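Local coordinates for protein Exo-arabinanase (PDB 3A72) that cleaves alpha-1,5-linked L-arabinan, probably as an exo-acting glycosyl hydrolase working from the chain end, and binds arabinobiose, at residues 23-31 with 314-323; 4-14 with 342-350. All blocks are in the same frame, centred on the assembly; numbering follows the deposited sequence.

Interaction 1. Residues 23-31 with 314-323; sequences TLYPRNEQL and YTRALRVLSE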
ATOM      1  N   THR A  23       4.417  -3.371  15.364  1.00  5.55           N
ATOM      2  CA  THR A  23       3.481  -3.221  14.259  1.00  4.97           C
ATOM      3  C   THR A  23       4.157  -2.331  13.235  1.00  5.18           C
ATOM      4  O   THR A  23       5.010  -1.507  13.567  1.00  5.76           O
ATOM      5  CB  THR A  23       2.143  -2.587  14.704  1.00  5.48           C
ATOM      6  OG1 THR A  23       2.322  -1.259  15.231  1.00  6.32           O
ATOM      7  CG2 THR A  23       1.493  -3.376  15.807  1.00  6.47           C
ATOM      8  N   LEU A  24       3.749  -2.466  11.983  1.00  4.88           N
ATOM      9  CA  LEU A  24       4.242  -1.636  10.896  1.00  4.87           C
ATOM     10  C   LEU A  24       3.384  -1.868   9.664  1.00  4.47           C
ATOM     11  O   LEU A  24       2.774  -2.951   9.562  1.00  4.74           O
ATOM     12  CB  LEU A  24       5.703  -2.036  10.522  1.00  4.81           C
ATOM     13  CG  LEU A  24       6.516  -0.951   9.793  1.00  5.27           C
ATOM     14  CD1 LEU A  24       6.918   0.176  10.726  1.00  6.44           C
ATOM     15  CD2 LEU A  24       7.757  -1.586   9.150  1.00  5.93           C
ATOM     16  N   TYR A  25       3.344  -0.941   8.728  1.00  4.20           N
ATOM     17  CA  TYR A  25       2.849  -1.177   7.387  1.00  4.26           C
ATOM     18  C   TYR A  25       1.327  -1.362   7.383  1.00  4.01           C
ATOM     19  O   TYR A  25       0.800  -2.460   7.160  1.00  4.58           O
ATOM     20  CB  TYR A  25       3.572  -2.345   6.717  1.00  4.38           C
ATOM     21  CG  TYR A  25       3.583  -2.290   5.204  1.00  4.15           C
ATOM     22  CD1 TYR A  25       4.757  -1.940   4.528  1.00  4.09           C
ATOM     23  CD2 TYR A  25       2.436  -2.542   4.441  1.00  4.05           C
ATOM     24  CE1 TYR A  25       4.804  -1.861   3.129  1.00  4.53           C
ATOM     25  CE2 TYR A  25       2.486  -2.473   3.036  1.00  4.70           C
ATOM     26  CZ  TYR A  25       3.651  -2.138   2.413  1.00  4.11           C
ATOM     27  OH  TYR A  25       3.749  -2.084   1.028  1.00  4.47           O
ATOM     28  N   PRO A  26       0.577  -0.286   7.658  1.00  3.97           N
ATOM     29  CA  PRO A  26      -0.880  -0.396   7.723  1.00  4.46           C
ATOM     30  C   PRO A  26      -1.463  -0.560   6.351  1.00  4.21           C
ATOM     31  O   PRO A  26      -1.079   0.169   5.420  1.00  4.58           O
ATOM     32  CB  PRO A  26      -1.297   0.962   8.292  1.00  4.31           C
ATOM     33  CG  PRO A  26      -0.244   1.904   7.749  1.00  4.72           C
ATOM     34  CD  PRO A  26       1.040   1.110   7.813  1.00  4.26           C
ATOM     35  N   ARG A  27      -2.456  -1.409   6.200  1.00  4.27           N
ATOM     36  CA  ARG A  27      -3.288  -1.467   4.986  1.00  4.32           C
ATOM     37  C   ARG A  27      -4.725  -1.689   5.446  1.00  4.31           C
ATOM     38  O   ARG A  27      -4.999  -2.251   6.491  1.00  5.18           O
ATOM     39  CB  ARG A  27      -2.812  -2.523   3.991  1.00  4.63           C
ATOM     40  CG  ARG A  27      -1.473  -2.167   3.329  1.00  4.49           C
ATOM     41  CD  ARG A  27      -1.636  -1.027   2.354  1.00  4.72           C
ATOM     42  NE  ARG A  27      -0.423  -0.692   1.607  1.00  4.67           N
ATOM     43  CZ  ARG A  27       0.459   0.258   1.971  1.00  4.01           C
ATOM     44  NH1 ARG A  27       0.344   0.932   3.089  1.00  4.52           N
ATOM     45  NH2 ARG A  27       1.467   0.511   1.144  1.00  4.86           N
ATOM     46  N   ASN A  28      -5.677  -1.297   4.572  1.00  4.41           N
ATOM     47  CA  ASN A  28      -7.074  -1.410   4.913  1.00  4.28           C
ATOM     48  C   ASN A  28      -7.896  -1.617   3.639  1.00  4.43           C
ATOM     49  O   ASN A  28      -7.405  -1.473   2.512  1.00  5.51           O
ATOM     50  CB  ASN A  28      -7.512  -0.211   5.757  1.00  4.66           C
ATOM     51  CG  ASN A  28      -7.230   1.059   5.037  1.00  5.53           C
ATOM     52  OD1 ASN A  28      -7.700   1.335   3.933  1.00  7.08           O
ATOM     53  ND2 ASN A  28      -6.443   1.933   5.560  1.00  6.31           N
ATOM     54  N   GLU A  29      -9.152  -1.938   3.836  1.00  4.53           N
ATOM     55  CA  GLU A  29     -10.117  -2.042   2.745  1.00  4.44           C
ATOM     56  C   GLU A  29     -11.486  -1.649   3.283  1.00  4.55           C
ATOM     57  O   GLU A  29     -11.760  -1.842   4.458  1.00  7.84           O
ATOM     58  CB  GLU A  29     -10.136  -3.442   2.124  1.00  5.84           C
ATOM     59  CG  GLU A  29     -11.040  -3.699   0.942  1.00  8.16           C
ATOM     60  CD  GLU A  29     -10.760  -2.795  -0.233  1.00  5.71           C
ATOM     61  OE1 GLU A  29     -10.329  -3.178  -1.364  1.00  6.55           O
ATOM     62  OE2 GLU A  29     -11.103  -1.608  -0.057  1.00  6.70           O
ATOM     63  N   GLN A  30     -12.341  -1.138   2.417  1.00  4.41           N
ATOM     64  CA  GLN A  30     -13.747  -0.928   2.723  1.00  4.59           C
ATOM     65  C   GLN A  30     -14.532  -1.900   1.827  1.00  4.89           C
ATOM     66  O   GLN A  30     -14.384  -1.900   0.616  1.00  6.71           O
ATOM     67  CB  GLN A  30     -14.200   0.513   2.484  1.00  4.96           C
ATOM     68  CG  GLN A  30     -15.651   0.654   2.875  1.00  5.59           C
ATOM     69  CD  GLN A  30     -16.166   2.062   2.743  1.00  5.57           C
ATOM     70  OE1 GLN A  30     -15.873   2.800   1.789  1.00  6.15           O
ATOM     71  NE2 GLN A  30     -16.963   2.497   3.725  1.00  5.91           N
ATOM     72  N   LEU A  31     -15.345  -2.725   2.460  1.00  4.90           N
ATOM     73  CA  LEU A  31     -16.170  -3.682   1.745  1.00  5.53           C
ATOM     74  C   LEU A  31     -17.386  -2.954   1.177  1.00  5.70           C
ATOM     75  O   LEU A  31     -17.743  -1.848   1.618  1.00  6.12           O
ATOM     76  CB  LEU A  31     -16.587  -4.805   2.678  1.00  6.58           C
ATOM     77  CG  LEU A  31     -15.457  -5.539   3.360  1.00  7.25           C
ATOM     78  CD1 LEU A  31     -16.042  -6.765   4.053  1.00 12.57           C
ATOM     79  CD2 LEU A  31     -14.342  -5.948   2.403  1.00  9.09           C
ATOM     80  N   TYR A 314       5.218   5.194   8.694  1.00  5.57           N
ATOM     81  CA  TYR A 314       5.733   4.524   7.520  1.00  5.17           C
ATOM     82  C   TYR A 314       4.587   3.942   6.678  1.00  4.67           C
ATOM     83  O   TYR A 314       3.699   3.247   7.198  1.00  4.85           O
ATOM     84  CB  TYR A 314       6.627   3.391   7.955  1.00  6.36           C
ATOM     85  CG  TYR A 314       7.325   2.618   6.838  1.00  5.21           C
ATOM     86  CD1 TYR A 314       8.187   3.244   5.960  1.00  5.62           C
ATOM     87  CD2 TYR A 314       7.106   1.279   6.703  1.00  5.63           C
ATOM     88  CE1 TYR A 314       8.808   2.576   4.948  1.00  5.41           C
ATOM     89  CE2 TYR A 314       7.775   0.548   5.734  1.00  5.86           C
ATOM     90  CZ  TYR A 314       8.634   1.197   4.864  1.00  5.27           C
ATOM     91  OH  TYR A 314       9.338   0.472   3.926  1.00  6.23           O
ATOM     92  N   THR A 315       4.623   4.251   5.360  1.00  4.27           N
ATOM     93  CA  THR A 315       3.576   3.878   4.414  1.00  4.27           C
ATOM     94  C   THR A 315       2.152   4.038   4.975  1.00  4.41           C
ATOM     95  O   THR A 315       1.263   3.221   4.792  1.00  4.83           O
ATOM     96  CB  THR A 315       3.865   2.482   3.797  1.00  4.33           C
ATOM     97  OG1 THR A 315       3.042   2.348   2.601  1.00  4.56           O
ATOM     98  CG2 THR A 315       3.643   1.295   4.665  1.00  5.07           C
ATOM     99  N   ARG A 316       1.957   5.178   5.650  1.00  4.23           N
ATOM    100  CA  ARG A 316       0.654   5.540   6.184  1.00  4.53           C
ATOM    101  C   ARG A 316      -0.389   5.420   5.096  1.00  3.98           C
ATOM    102  O   ARG A 316      -0.197   5.909   3.983  1.00  4.49           O
ATOM    103  CB  ARG A 316       0.734   6.950   6.785  1.00  4.54           C
ATOM    104  CG  ARG A 316      -0.499   7.373   7.546  1.00  4.60           C
ATOM    105  CD  ARG A 316      -0.319   8.710   8.236  1.00  4.65           C
ATOM    106  NE  ARG A 316      -0.206   9.767   7.235  1.00  4.66           N
ATOM    107  CZ  ARG A 316      -0.186  11.057   7.524  1.00  5.03           C
ATOM    108  NH1 ARG A 316      -0.349  11.487   8.770  1.00  5.28           N
ATOM    109  NH2 ARG A 316      -0.034  11.972   6.555  1.00  5.83           N
ATOM    110  N   ALA A 317      -1.497   4.750   5.420  1.00  4.32           N
ATOM    111  CA  ALA A 317      -2.488   4.333   4.430  1.00  4.22           C
ATOM    112  C   ALA A 317      -3.673   5.260   4.443  1.00  4.50           C
ATOM    113  O   ALA A 317      -4.173   5.690   5.485  1.00  7.29           O
ATOM    114  CB  ALA A 317      -2.932   2.908   4.696  1.00  4.92           C
ATOM    115  N   LEU A 318      -4.173   5.604   3.251  1.00  4.26           N
ATOM    116  CA  LEU A 318      -5.323   6.471   3.061  1.00  4.26           C
ATOM    117  C   LEU A 318      -6.454   5.672   2.415  1.00  4.53           C
ATOM    118  O   LEU A 318      -6.221   4.791   1.574  1.00  5.11           O
ATOM    119  CB  LEU A 318      -4.988   7.628   2.121  1.00  4.52           C
ATOM    120  CG  LEU A 318      -3.816   8.520   2.514  1.00  4.65           C
ATOM    121  CD1 LEU A 318      -3.599   9.596   1.469  1.00  5.87           C
ATOM    122  CD2 LEU A 318      -4.048   9.122   3.890  1.00  6.27           C
ATOM    123  N   ARG A 319      -7.694   6.053   2.707  1.00  4.74           N
ATOM    124  CA  ARG A 319      -8.847   5.484   2.014  1.00  4.53           C
ATOM    125  C   ARG A 319      -9.982   6.517   2.004  1.00  4.24           C
ATOM    126  O   ARG A 319     -10.384   7.015   3.041  1.00  5.10           O
ATOM    127  CB  ARG A 319      -9.309   4.193   2.612  1.00  5.15           C
ATOM    128  CG  ARG A 319     -10.442   3.568   1.829  1.00  6.19           C
ATOM    129  CD  ARG A 319     -10.702   2.114   2.168  1.00  6.35           C
ATOM    130  NE  ARG A 319      -9.567   1.288   1.767  1.00  5.52           N
ATOM    131  CZ  ARG A 319      -9.292   0.928   0.500  1.00  6.18           C
ATOM    132  NH1 ARG A 319     -10.073   1.267  -0.487  1.00  8.07           N
ATOM    133  NH2 ARG A 319      -8.215   0.226   0.287  1.00  6.97           N
ATOM    134  N   VAL A 320     -10.509   6.772   0.815  1.00  4.73           N
ATOM    135  CA  VAL A 320     -11.719   7.574   0.672  1.00  4.60           C
ATOM    136  C   VAL A 320     -12.898   6.615   0.868  1.00  4.92           C
ATOM    137  O   VAL A 320     -13.100   5.690   0.035  1.00  5.77           O
ATOM    138  CB  VAL A 320     -11.783   8.263  -0.683  1.00  5.27           C
ATOM    139  CG1 VAL A 320     -13.126   8.994  -0.852  1.00  6.24           C
ATOM    140  CG2 VAL A 320     -10.616   9.259  -0.830  1.00  5.73           C
ATOM    141  N   LEU A 321     -13.632   6.782   1.943  1.00  5.36           N
ATOM    142  CA  LEU A 321     -14.800   5.938   2.155  1.00  5.27           C
ATOM    143  C   LEU A 321     -15.886   6.289   1.162  1.00  5.41           C
ATOM    144  O   LEU A 321     -15.968   7.401   0.651  1.00  6.03           O
ATOM    145  CB  LEU A 321     -15.294   6.110   3.591  1.00  6.29           C
ATOM    146  CG  LEU A 321     -14.270   5.756   4.678  1.00  6.68           C
ATOM    147  CD1 LEU A 321     -14.960   5.884   6.029  1.00  8.74           C
ATOM    148  CD2 LEU A 321     -13.648   4.405   4.486  1.00  9.22           C
ATOM    149  N   SER A 322     -16.748   5.312   0.857  1.00  4.83           N
ATOM    150  CA  SER A 322     -17.770   5.505  -0.150  1.00  5.30           C
ATOM    151  C   SER A 322     -18.909   6.418   0.296  1.00  5.12           C
ATOM    152  O   SER A 322     -19.578   7.050  -0.552  1.00  5.92           O
ATOM    153  CB  SER A 322     -18.330   4.162  -0.564  1.00  6.03           C
ATOM    154  OG  SER A 322     -18.847   3.451   0.508  1.00  6.68           O
ATOM    155  N   GLU A 323     -19.127   6.496   1.573  1.00  4.72           N
ATOM    156  CA  GLU A 323     -20.316   7.156   2.112  1.00  4.96           C
ATOM    157  C   GLU A 323     -20.424   8.583   1.643  1.00  5.04           C
ATOM    158  O   GLU A 323     -19.445   9.322   1.534  1.00  5.44           O
ATOM    159  CB  GLU A 323     -20.369   7.090   3.609  1.00  5.51           C
ATOM    160  CG  GLU A 323     -20.748   5.729   4.164  1.00  5.79           C
ATOM    161  CD  GLU A 323     -19.727   4.675   4.173  1.00  5.74           C
ATOM    162  OE1 GLU A 323     -18.544   4.898   3.881  1.00  5.98           O
ATOM    163  OE2 GLU A 323     -20.182   3.468   4.423  1.00  7.93           O
TER
HETATM  164  O   HOH W   1       3.980   1.743   9.516  1.00  8.89           O
HETATM  165  O   HOH W   2      -5.752   2.508   2.765  1.00 15.70           O
HETATM  166  O   HOH W   3      -7.807  -2.015  -1.591  1.00  6.52           O
HETATM  167  O   HOH W   4     -18.644   0.839   0.681  1.00 25.51           O

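Interaction 2. Residues 4-14 with 342-350; sequences TSLTNVTIFSP and NRVSVSVMD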
ATOM      1  N   THR A   4     -18.285  10.176  10.897  1.00  8.32           N
ATOM      2  CA  THR A   4     -17.952  11.415  11.552  1.00  8.68           C
ATOM      3  C   THR A   4     -16.441  11.528  11.599  1.00  7.86           C
ATOM      4  O   THR A   4     -15.679  10.572  11.418  1.00  7.63           O
ATOM      5  CB  THR A   4     -18.558  11.436  12.979  1.00 15.77           C
ATOM      6  OG1 THR A   4     -18.699  12.771  13.373  1.00 29.69           O
ATOM      7  CG2 THR A   4     -17.695  10.642  13.879  1.00 15.36           C
ATOM      8  N   SER A   5     -15.981  12.768  11.881  1.00  8.20           N
ATOM      9  CA  SER A   5     -14.566  12.981  12.178  1.00  7.63           C
ATOM     10  C   SER A   5     -14.161  12.191  13.397  1.00  7.21           C
ATOM     11  O   SER A   5     -14.885  12.137  14.374  1.00 10.24           O
ATOM     12  CB  SER A   5     -14.250  14.462  12.399  1.00  9.54           C
ATOM     13  OG  SER A   5     -14.520  15.230  11.252  1.00 11.56           O
ATOM     14  N   LEU A   6     -12.977  11.570  13.348  1.00  6.84           N
ATOM     15  CA  LEU A   6     -12.397  10.824  14.432  1.00  6.37           C
ATOM     16  C   LEU A   6     -10.896  11.111  14.460  1.00  6.09           C
ATOM     17  O   LEU A   6     -10.299  11.240  13.394  1.00  6.79           O
ATOM     18  CB  LEU A   6     -12.588   9.296  14.240  1.00  6.97           C
ATOM     19  CG  LEU A   6     -14.007   8.789  14.255  1.00  6.99           C
ATOM     20  CD1 LEU A   6     -14.030   7.309  13.810  1.00  8.15           C
ATOM     21  CD2 LEU A   6     -14.649   8.933  15.626  1.00 10.12           C
ATOM     22  N   THR A   7     -10.297  11.142  15.635  1.00  7.20           N
ATOM     23  CA  THR A   7      -8.887  11.419  15.717  1.00  7.83           C
ATOM     24  C   THR A   7      -8.196  10.391  16.567  1.00  6.91           C
ATOM     25  O   THR A   7      -8.528  10.189  17.747  1.00  8.14           O
ATOM     26  CB  THR A   7      -8.626  12.832  16.286  1.00  9.50           C
ATOM     27  OG1 THR A   7      -9.162  13.754  15.309  1.00 12.73           O
ATOM     28  CG2 THR A   7      -7.149  13.099  16.521  1.00 10.47           C
ATOM     29  N   ASN A   8      -7.205   9.712  15.971  1.00  7.61           N
ATOM     30  CA  ASN A   8      -6.268   8.878  16.691  1.00  7.32           C
ATOM     31  C   ASN A   8      -6.918   7.740  17.455  1.00  7.46           C
ATOM     32  O   ASN A   8      -6.523   7.442  18.596  1.00  8.70           O
ATOM     33  CB  ASN A   8      -5.388   9.724  17.635  1.00  8.17           C
ATOM     34  CG  ASN A   8      -4.175   8.974  18.089  1.00  8.12           C
ATOM     35  OD1 ASN A   8      -3.650   8.111  17.382  1.00  8.61           O
ATOM     36  ND2 ASN A   8      -3.733   9.334  19.298  1.00 12.51           N
ATOM     37  N   VAL A   9      -7.891   7.082  16.825  1.00  6.77           N
ATOM     38  CA  VAL A   9      -8.549   5.914  17.416  1.00  6.89           C
ATOM     39  C   VAL A   9      -7.589   4.749  17.395  1.00  6.43           C
ATOM     40  O   VAL A   9      -6.995   4.457  16.363  1.00  6.89           O
ATOM     41  CB  VAL A   9      -9.826   5.567  16.692  1.00  6.76           C
ATOM     42  CG1 VAL A   9     -10.455   4.320  17.234  1.00  8.33           C
ATOM     43  CG2 VAL A   9     -10.813   6.732  16.723  1.00  9.55           C
ATOM     44  N   THR A  10      -7.444   4.044  18.515  1.00  7.77           N
ATOM     45  CA  THR A  10      -6.603   2.857  18.549  1.00  7.84           C
ATOM     46  C   THR A  10      -7.295   1.642  17.948  1.00  7.82           C
ATOM     47  O   THR A  10      -8.374   1.238  18.395  1.00 11.04           O
ATOM     48  CB  THR A  10      -6.266   2.471  19.969  1.00 10.01           C
ATOM     49  OG1 THR A  10      -5.740   3.543  20.624  1.00 14.57           O
ATOM     50  CG2 THR A  10      -5.209   1.383  20.012  1.00 12.25           C
ATOM     51  N   ILE A  11      -6.694   1.072  16.939  1.00  6.45           N
ATOM     52  CA  ILE A  11      -7.143  -0.197  16.411  1.00  6.66           C
ATOM     53  C   ILE A  11      -6.503  -1.348  17.174  1.00  6.76           C
ATOM     54  O   ILE A  11      -7.168  -2.307  17.562  1.00  8.91           O
ATOM     55  CB  ILE A  11      -6.813  -0.331  14.888  1.00  6.10           C
ATOM     56  CG1 ILE A  11      -7.464   0.811  14.095  1.00  6.39           C
ATOM     57  CG2 ILE A  11      -7.223  -1.711  14.400  1.00  7.06           C
ATOM     58  CD1 ILE A  11      -7.292   0.726  12.601  1.00  7.16           C
ATOM     59  N   PHE A  12      -5.177  -1.250  17.387  1.00  6.82           N
ATOM     60  CA  PHE A  12      -4.425  -2.280  18.089  1.00  7.11           C
ATOM     61  C   PHE A  12      -3.203  -1.680  18.755  1.00  7.28           C
ATOM     62  O   PHE A  12      -2.399  -0.986  18.085  1.00  8.29           O
ATOM     63  CB  PHE A  12      -3.963  -3.365  17.107  1.00  7.75           C
ATOM     64  CG  PHE A  12      -3.100  -4.457  17.688  1.00  7.87           C
ATOM     65  CD1 PHE A  12      -3.557  -5.279  18.678  1.00 10.01           C
ATOM     66  CD2 PHE A  12      -1.819  -4.653  17.221  1.00  7.20           C
ATOM     67  CE1 PHE A  12      -2.804  -6.311  19.174  1.00 10.98           C
ATOM     68  CE2 PHE A  12      -1.038  -5.678  17.703  1.00  7.82           C
ATOM     69  CZ  PHE A  12      -1.525  -6.509  18.678  1.00  9.99           C
ATOM     70  N   SER A  13      -3.038  -1.922  20.042  1.00  8.15           N
ATOM     71  CA  SER A  13      -1.850  -1.564  20.782  1.00  9.60           C
ATOM     72  C   SER A  13      -1.097  -2.830  21.113  1.00  9.69           C
ATOM     73  O   SER A  13      -1.637  -3.679  21.859  1.00 10.71           O
ATOM     74  CB  SER A  13      -2.181  -0.798  22.080  1.00 17.19           C
ATOM     75  OG  SER A  13      -1.002  -0.194  22.670  1.00 29.20           O
ATOM     76  N   PRO A  14       0.072  -3.053  20.554  1.00  8.28           N
ATOM     77  CA  PRO A  14       0.718  -4.352  20.662  1.00  8.37           C
ATOM     78  C   PRO A  14       1.279  -4.597  22.069  1.00  9.46           C
ATOM     79  O   PRO A  14       1.695  -3.657  22.766  1.00 11.12           O
ATOM     80  CB  PRO A  14       1.844  -4.285  19.678  1.00  8.73           C
ATOM     81  CG  PRO A  14       2.220  -2.832  19.605  1.00  9.22           C
ATOM     82  CD  PRO A  14       0.869  -2.132  19.697  1.00  9.33           C
ATOM     83  N   ASN A 342       5.274   1.776  18.705  1.00  7.35           N
ATOM     84  CA  ASN A 342       4.303   1.759  17.617  1.00  6.82           C
ATOM     85  C   ASN A 342       2.948   1.202  18.087  1.00  6.60           C
ATOM     86  O   ASN A 342       2.889   0.331  18.948  1.00  8.10           O
ATOM     87  CB  ASN A 342       4.811   0.908  16.454  1.00  6.61           C
ATOM     88  CG  ASN A 342       5.868   1.571  15.629  1.00  6.57           C
ATOM     89  OD1 ASN A 342       6.316   2.704  15.862  1.00  7.34           O
ATOM     90  ND2 ASN A 342       6.286   0.860  14.572  1.00  6.57           N
ATOM     91  N   ARG A 343       1.901   1.692  17.433  1.00  6.89           N
ATOM     92  CA  ARG A 343       0.549   1.175  17.557  1.00  6.92           C
ATOM     93  C   ARG A 343      -0.155   1.400  16.245  1.00  6.21           C
ATOM     94  O   ARG A 343       0.308   2.184  15.410  1.00  6.17           O
ATOM     95  CB  ARG A 343      -0.212   1.824  18.744  1.00  7.76           C
ATOM     96  CG  ARG A 343      -0.224   3.337  18.648  1.00 12.14           C
ATOM     97  CD  ARG A 343      -0.903   3.912  19.896  1.00 13.09           C
ATOM     98  NE  ARG A 343      -2.272   4.237  19.821  1.00 15.43           N
ATOM     99  CZ  ARG A 343      -2.764   5.282  19.153  1.00 13.66           C
ATOM    100  NH1 ARG A 343      -1.852   6.005  18.490  1.00 17.60           N
ATOM    101  NH2 ARG A 343      -3.964   5.742  19.028  1.00 15.54           N
ATOM    102  N   VAL A 344      -1.290   0.736  16.076  1.00  5.88           N
ATOM    103  CA  VAL A 344      -2.111   0.898  14.889  1.00  5.42           C
ATOM    104  C   VAL A 344      -3.266   1.803  15.253  1.00  5.41           C
ATOM    105  O   VAL A 344      -4.023   1.503  16.176  1.00  6.07           O
ATOM    106  CB  VAL A 344      -2.616  -0.459  14.356  1.00  5.51           C
ATOM    107  CG1 VAL A 344      -3.327  -0.217  13.036  1.00  6.39           C
ATOM    108  CG2 VAL A 344      -1.475  -1.444  14.211  1.00  6.67           C
ATOM    109  N   SER A 345      -3.394   2.924  14.534  1.00  5.58           N
ATOM    110  CA  SER A 345      -4.408   3.934  14.816  1.00  5.43           C
ATOM    111  C   SER A 345      -5.027   4.422  13.511  1.00  5.30           C
ATOM    112  O   SER A 345      -4.493   4.249  12.414  1.00  5.27           O
ATOM    113  CB  SER A 345      -3.840   5.073  15.630  1.00  6.17           C
ATOM    114  OG  SER A 345      -2.902   5.820  14.923  1.00  6.52           O
ATOM    115  N   VAL A 346      -6.153   5.128  13.668  1.00  5.41           N
ATOM    116  CA  VAL A 346      -6.841   5.680  12.536  1.00  5.22           C
ATOM    117  C   VAL A 346      -7.550   6.981  12.918  1.00  5.39           C
ATOM    118  O   VAL A 346      -8.087   7.123  14.016  1.00  6.35           O
ATOM    119  CB  VAL A 346      -7.853   4.644  11.978  1.00  5.81           C
ATOM    120  CG1 VAL A 346      -8.937   4.303  12.981  1.00  6.82           C
ATOM    121  CG2 VAL A 346      -8.459   5.082  10.662  1.00  7.80           C
ATOM    122  N   SER A 347      -7.513   7.916  11.954  1.00  5.44           N
ATOM    123  CA  SER A 347      -8.330   9.127  12.008  1.00  5.16           C
ATOM    124  C   SER A 347      -9.241   9.148  10.778  1.00  5.04           C
ATOM    125  O   SER A 347      -8.923   8.549   9.760  1.00  5.87           O
ATOM    126  CB  SER A 347      -7.461  10.363  12.052  1.00  5.75           C
ATOM    127  OG  SER A 347      -6.601  10.385  13.181  1.00  6.28           O
ATOM    128  N   VAL A 348     -10.360   9.869  10.916  1.00  5.04           N
ATOM    129  CA  VAL A 348     -11.280  10.097   9.810  1.00  5.11           C
ATOM    130  C   VAL A 348     -11.461  11.587   9.694  1.00  5.35           C
ATOM    131  O   VAL A 348     -11.769  12.262  10.682  1.00  6.48           O
ATOM    132  CB  VAL A 348     -12.624   9.371  10.035  1.00  5.70           C
ATOM    133  CG1 VAL A 348     -13.581   9.666   8.878  1.00  6.35           C
ATOM    134  CG2 VAL A 348     -12.413   7.873  10.145  1.00  6.22           C
ATOM    135  N   MET A 349     -11.271  12.119   8.495  1.00  5.38           N
ATOM    136  CA  MET A 349     -11.422  13.508   8.195  1.00  5.36           C
ATOM    137  C   MET A 349     -12.612  13.743   7.313  1.00  5.07           C
ATOM    138  O   MET A 349     -12.921  12.977   6.415  1.00  6.15           O
ATOM    139  CB  MET A 349     -10.128  14.029   7.462  1.00  5.46           C
ATOM    140  CG  MET A 349      -8.853  13.770   8.244  1.00  6.30           C
ATOM    141  SD  MET A 349      -7.381  14.234   7.342  1.00  6.91           S
ATOM    142  CE  MET A 349      -7.466  16.017   7.412  1.00  9.17           C
ATOM    143  N   ASP A 350     -13.305  14.885   7.559  1.00  5.76           N
ATOM    144  CA  ASP A 350     -14.484  15.295   6.790  1.00  6.07           C
ATOM    145  C   ASP A 350     -14.032  16.153   5.641  1.00  6.16           C
ATOM    146  O   ASP A 350     -13.705  17.333   5.832  1.00  7.51           O
ATOM    147  CB  ASP A 350     -15.474  16.023   7.686  1.00  7.54           C
ATOM    148  CG  ASP A 350     -16.743  16.409   6.958  1.00  9.23           C
ATOM    149  OD1 ASP A 350     -16.856  16.185   5.738  1.00  7.95           O
ATOM    150  OD2 ASP A 350     -17.703  16.893   7.667  1.00 12.79           O
TER
HETATM  151  O   HOH W   5     -12.572  16.430   9.795  1.00  9.16           O
HETATM  152  O   HOH W   6      -3.183   3.037  22.482  1.00 38.07           O

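Interaction 1. Residues 23-31 with 314-323
R319, on strand 317-320, reaches across to N28 on strand 23-30 and grips it side-on with two nitrogens. R319 NE gives a 2.9 Å hydrogen bond to N28 OD1, arriving in the plane of that amide carbonyl, although the oxygen is a little tilted from the guanidinium. R319 NH2 turns to the backbone oxygen of the same residue, 2.9 Å from N28 O but above the carbonyl plane and off its lone pairs. The two flat groups stand almost perpendicular, their planes 84° apart. Over one guanidinium face lies E29 OE2, 3.1 Å from R319 NH1; no N-H points at it, and the salt bridge is one of charge alone. That oxygen also accepts the backbone N-H of Q30 through its anti lone pair, while E29 OE1 is held by S87.

Q30 makes a second, separate set of bonds. With chi1 at -178° and chi2 at 177° its chain is fully stretched, which carries the amide out to the backbone of S322 and the carboxylate of E323. There Q30 OE1 takes the S322 N-H at 2.8 Å, in plane and on a lone pair, and Q30 NE2 donates to the syn lone pair of E323 OE1 at 2.9 Å. Bonds at both ends fix the rotation of this amide; G34 O is a further acceptor for NE2.

Toward the other end R27 meets T315 end-on, with R27 NH2 2.8 Å from T315 OG1 and NH1 also bonded to T315 O. The T315 methyl makes a CH-pi contact, its CG2 3.6 Å from the Y25 ring centroid.

These are the innermost strands of the first and last blades of a six-bladed beta-propeller, running nearly parallel, and Y25 and Y314 belong to its arabinose-binding pocket.

Interaction 2. Residues 4-14 with 342-350
A first torsion of 55° sets CG of R343 between its backbone N and carbonyl carbon, and a bend at chi3 (-96°) swings the guanidinium round to N8, whose own CG stands anti to the backbone N (chi1 -164°). The contact is the closure of a beta-propeller: strand 6-10, from the start of the chain, adds itself antiparallel to strand 344-350 as the outer edge of the last blade, an arrangement often likened to Velcro.

R343 NH1 and NH2 both donate end-on to N8 OD1, at 3.0 and 2.9 Å. The oxygen lies in the guanidinium plane, but the amide is turned nearly at right angles to it, so NH2 approaches from above the carbonyl plane. R343 NH2 is shared with T10 OG1, 3.2 Å away at the guanidinium edge. N8 itself has a left-handed helical backbone, with positive phi, and, with V9, faces V346 in a G1 beta bulge. The N8 N-H is taken by a side chain, that of S347, whose OG lies 2.9 Å from N8 N and is also bonded to E310; E310 holds S345 OG as well.

On the face carrying L6, V9, V344, V346 and V348 the contact is apolar. L6 and V348 lie side by side and point the same way, L6 CD1 4.0 Å from V348 CG2. I11 slants across V346, its CG1 4.0 Å from V346 CG1, and also packs on A38 and W40 of strand 36-42 in the first blade. The F12 ring meets W40 at a shallow angle.

Where the edge strand turns its corner a classic bulge forms: I11 N, at 2.8 Å, and F12 N, at 3.2 Å, both reach V344 O from the same face of its carbonyl plane.

The two contacts lie about 11 Å apart, centre to centre, and share the last blade, whose strands run 6-10, 344-350, 328-333, 317-320 from rim to axis. Interaction 2 works at the rim and joins the chain's two ends; interaction 1 works near the axis, where this blade faces the first, and is nested along the chain inside the loop that interaction 2 closes. Strand 23-30 follows strand 6-10 directly, so the chain passes from the outermost strand of the last blade to the innermost of the first. T23 makes the junction: its O is 2.9 Å from N342 ND2, and its side chain packs on F12 and V344. Together they close the propeller ring around the sugar site.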